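Local coordinates for protein beta-lactamase (Klebsiella pneumoniae, PDB 6KBY) that probably hydrolyses the beta-lactam ring of antibiotics to a substituted beta-amino acid, as a class C serine enzyme, and binds AMP in its active-site pocket, at residues A206-V216 against G323-Y331. Residues are numbered along the deposited sequence; the frame is centred on the assembly and turned at random.
Sequences AWGYNKKDEPV and GSTNGFGAY. With AMP (adenosine monophosphate), chain B.
Phe328 carries the apolar part of the contact, its ring reaching the extended backbone of Ala206 to Gly208. With CG anti to its own carbonyl carbon (chi1 -70°), the ring end lies against backbone: CE1 is 3.3 Å from Gly208 CA, and Ala206 O approaches the ring edge near its plane, 3.4 Å from CZ. At the turn, Val216 CG2 rests 3.9 Å from Gly327 CA, and Gly208 and Gly327 let the two backbones come together at a CA-CA separation of 3.8 Å.

Tyr209 N appears to donate a bent hydrogen bond to Gly327 O (3.2 Å, 137°), although the position of that oxygen is less certain. A water donates to both Tyr209 O and Asn326 O, and Asn210 CA makes a CH...O contact with Asn326 O. Asn210 is braced within its hairpin, ND2 giving a nearly straight bond to Glu214 OE1 (2.9 Å).

Ser324, which follows the Lys-Thr-Gly sequence beside the pocket as in class C beta-lactamases, binds the AMP phosphate through N and accepts from O3' through O. The small hairpin 208-216 abuts the turn joining strands 317-325 and 328-335 of the main antiparallel sheet, while strand 67-68 also packs on Phe328.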
# COMPACT_ATOMS: atom_id res chain seq x y z
N ALA A 206 -7.85 -13.53 9.67
CA ALA A 206 -9.21 -13.51 9.17
C ALA A 206 -9.30 -14.25 7.84
O ALA A 206 -8.34 -14.30 7.07
CB ALA A 206 -9.66 -12.07 8.95
N TRP A 207 -10.47 -14.82 7.57
CA TRP A 207 -10.77 -15.33 6.25
C TRP A 207 -11.36 -14.20 5.41
O TRP A 207 -12.08 -13.34 5.93
CB TRP A 207 -11.74 -16.51 6.34
CG TRP A 207 -11.03 -17.74 6.79
CD1 TRP A 207 -10.92 -18.20 8.07
CD2 TRP A 207 -10.27 -18.64 5.98
NE1 TRP A 207 -10.15 -19.35 8.10
CE2 TRP A 207 -9.74 -19.63 6.82
CE3 TRP A 207 -9.98 -18.69 4.61
CZ2 TRP A 207 -8.95 -20.68 6.34
CZ3 TRP A 207 -9.20 -19.73 4.14
CH2 TRP A 207 -8.69 -20.71 5.00
N GLY A 208 -11.00 -14.18 4.13
CA GLY A 208 -11.64 -13.29 3.21
C GLY A 208 -12.84 -13.95 2.57
O GLY A 208 -12.92 -15.17 2.50
N TYR A 209 -13.79 -13.14 2.11
CA TYR A 209 -15.01 -13.67 1.51
C TYR A 209 -15.15 -13.11 0.10
O TYR A 209 -15.27 -11.90 -0.08
CB TYR A 209 -16.22 -13.41 2.41
CG TYR A 209 -16.07 -14.24 3.67
CD1 TYR A 209 -15.35 -13.76 4.76
CD2 TYR A 209 -16.56 -15.54 3.72
CE1 TYR A 209 -15.15 -14.55 5.87
CE2 TYR A 209 -16.37 -16.33 4.83
CZ TYR A 209 -15.67 -15.83 5.91
OH TYR A 209 -15.46 -16.61 7.02
N ASN A 210 -15.07 -14.01 -0.89
CA ASN A 210 -15.02 -13.60 -2.29
C ASN A 210 -16.41 -13.23 -2.79
O ASN A 210 -17.38 -13.14 -2.03
CB ASN A 210 -14.29 -14.64 -3.14
CG ASN A 210 -15.07 -15.94 -3.30
OD1 ASN A 210 -16.24 -16.03 -2.92
ND2 ASN A 210 -14.43 -16.95 -3.88
N LYS A 211 -16.53 -13.01 -4.11
CA LYS A 211 -17.80 -12.57 -4.68
C LYS A 211 -18.91 -13.58 -4.46
O LYS A 211 -20.08 -13.20 -4.36
CB LYS A 211 -17.64 -12.30 -6.17
CG LYS A 211 -16.84 -11.08 -6.50
CD LYS A 211 -16.77 -10.92 -8.01
CE LYS A 211 -15.97 -9.71 -8.41
NZ LYS A 211 -16.03 -9.50 -9.88
N LYS A 212 -18.57 -14.86 -4.39
CA LYS A 212 -19.55 -15.90 -4.09
C LYS A 212 -19.58 -16.24 -2.60
O LYS A 212 -20.17 -17.26 -2.22
CB LYS A 212 -19.31 -17.13 -4.96
CG LYS A 212 -19.64 -16.86 -6.43
CD LYS A 212 -19.41 -18.06 -7.33
CE LYS A 212 -19.74 -17.70 -8.78
NZ LYS A 212 -19.51 -18.83 -9.72
N ASP A 213 -18.98 -15.39 -1.77
CA ASP A 213 -19.01 -15.53 -0.32
C ASP A 213 -18.32 -16.80 0.18
O ASP A 213 -18.63 -17.31 1.25
CB ASP A 213 -20.41 -15.34 0.26
CG ASP A 213 -20.86 -13.90 0.20
OD1 ASP A 213 -20.07 -13.02 0.62
OD2 ASP A 213 -21.99 -13.63 -0.27
N GLU A 214 -17.37 -17.29 -0.58
CA GLU A 214 -16.52 -18.40 -0.18
C GLU A 214 -15.34 -17.87 0.64
O GLU A 214 -14.75 -16.84 0.28
CB GLU A 214 -15.98 -19.12 -1.41
CG GLU A 214 -17.07 -19.72 -2.30
CD GLU A 214 -16.56 -20.11 -3.68
OE1 GLU A 214 -15.52 -19.58 -4.13
OE2 GLU A 214 -17.20 -20.97 -4.33
N PRO A 215 -14.96 -18.55 1.72
CA PRO A 215 -13.79 -18.13 2.50
C PRO A 215 -12.50 -18.44 1.75
O PRO A 215 -12.27 -19.59 1.34
CB PRO A 215 -13.90 -18.94 3.79
CG PRO A 215 -14.71 -20.16 3.40
CD PRO A 215 -15.65 -19.71 2.32
N VAL A 216 -11.66 -17.42 1.56
CA VAL A 216 -10.44 -17.56 0.78
C VAL A 216 -9.28 -16.83 1.45
O VAL A 216 -9.46 -15.82 2.14
CB VAL A 216 -10.60 -17.07 -0.68
CG1 VAL A 216 -11.55 -17.99 -1.46
CG2 VAL A 216 -11.09 -15.63 -0.71
N GLY A 323 -5.69 -1.21 -1.44
CA GLY A 323 -5.21 -2.57 -1.61
C GLY A 323 -6.35 -3.57 -1.52
O GLY A 323 -7.27 -3.39 -0.72
N SER A 324 -6.29 -4.61 -2.34
CA SER A 324 -7.34 -5.62 -2.32
C SER A 324 -6.74 -6.98 -2.63
O SER A 324 -5.68 -7.09 -3.24
CB SER A 324 -8.43 -5.35 -3.36
OG SER A 324 -8.85 -3.99 -3.34
N THR A 325 -7.44 -8.03 -2.21
CA THR A 325 -7.27 -9.38 -2.73
C THR A 325 -8.66 -9.89 -3.07
O THR A 325 -9.66 -9.19 -2.91
CB THR A 325 -6.60 -10.31 -1.71
OG1 THR A 325 -7.47 -10.47 -0.59
CG2 THR A 325 -5.25 -9.76 -1.25
N ASN A 326 -8.75 -11.14 -3.55
CA ASN A 326 -10.07 -11.68 -3.87
C ASN A 326 -11.00 -11.65 -2.66
O ASN A 326 -12.22 -11.58 -2.82
CB ASN A 326 -9.96 -13.11 -4.40
CG ASN A 326 -9.44 -13.17 -5.81
OD1 ASN A 326 -9.36 -12.15 -6.49
ND2 ASN A 326 -9.09 -14.37 -6.27
N GLY A 327 -10.44 -11.72 -1.46
CA GLY A 327 -11.28 -11.76 -0.28
C GLY A 327 -11.24 -10.55 0.63
O GLY A 327 -11.94 -10.55 1.65
N PHE A 328 -10.45 -9.51 0.31
CA PHE A 328 -10.20 -8.42 1.24
C PHE A 328 -10.16 -7.07 0.53
O PHE A 328 -9.78 -6.98 -0.64
CB PHE A 328 -8.85 -8.58 1.96
CG PHE A 328 -8.81 -9.71 2.96
CD1 PHE A 328 -8.63 -11.02 2.55
CD2 PHE A 328 -8.90 -9.44 4.32
CE1 PHE A 328 -8.55 -12.04 3.48
CE2 PHE A 328 -8.83 -10.46 5.24
CZ PHE A 328 -8.66 -11.77 4.82
N GLY A 329 -10.49 -6.02 1.28
CA GLY A 329 -10.42 -4.66 0.77
C GLY A 329 -9.90 -3.71 1.82
O GLY A 329 -10.46 -3.64 2.93
N ALA A 330 -8.84 -2.97 1.49
CA ALA A 330 -8.11 -2.13 2.42
C ALA A 330 -7.88 -0.74 1.83
O ALA A 330 -7.87 -0.55 0.61
CB ALA A 330 -6.76 -2.77 2.77
N TYR A 331 -7.65 0.22 2.72
CA TYR A 331 -7.33 1.58 2.28
C TYR A 331 -6.58 2.29 3.40
O TYR A 331 -6.91 2.11 4.57
CB TYR A 331 -8.61 2.35 1.94
CG TYR A 331 -8.40 3.76 1.43
CD1 TYR A 331 -7.70 4.00 0.24
CD2 TYR A 331 -8.93 4.86 2.10
CE1 TYR A 331 -7.52 5.29 -0.25
CE2 TYR A 331 -8.74 6.15 1.62
CZ TYR A 331 -8.05 6.35 0.45
OH TYR A 331 -7.89 7.64 -0.01
P AMP B . -3.65 -4.10 -5.49
O1P AMP B . -4.43 -4.54 -4.29
O2P AMP B . -4.13 -2.91 -6.28
O5' AMP B . -3.40 -5.33 -6.46
C5' AMP B . -2.95 -6.57 -5.94
C4' AMP B . -4.03 -7.62 -5.98
O4' AMP B . -4.31 -7.99 -7.36
C3' AMP B . -3.69 -8.94 -5.30
O3' AMP B . -3.89 -8.91 -3.90
C2' AMP B . -4.56 -9.94 -6.04
O2' AMP B . -5.90 -9.88 -5.57
C1' AMP B . -4.52 -9.39 -7.46
N9 AMP B . -3.40 -9.96 -8.23
C8 AMP B . -2.30 -9.29 -8.64
N7 AMP B . -1.46 -10.10 -9.33
C5 AMP B . -2.03 -11.33 -9.36
C6 AMP B . -1.67 -12.64 -9.93
N6 AMP B . -0.51 -12.82 -10.61
N1 AMP B . -2.54 -13.67 -9.73
C2 AMP B . -3.69 -13.50 -9.05
N3 AMP B . -4.07 -12.33 -8.52
C4 AMP B . -3.30 -11.23 -8.64
O HOH W 1 -14.32 -10.16 -1.73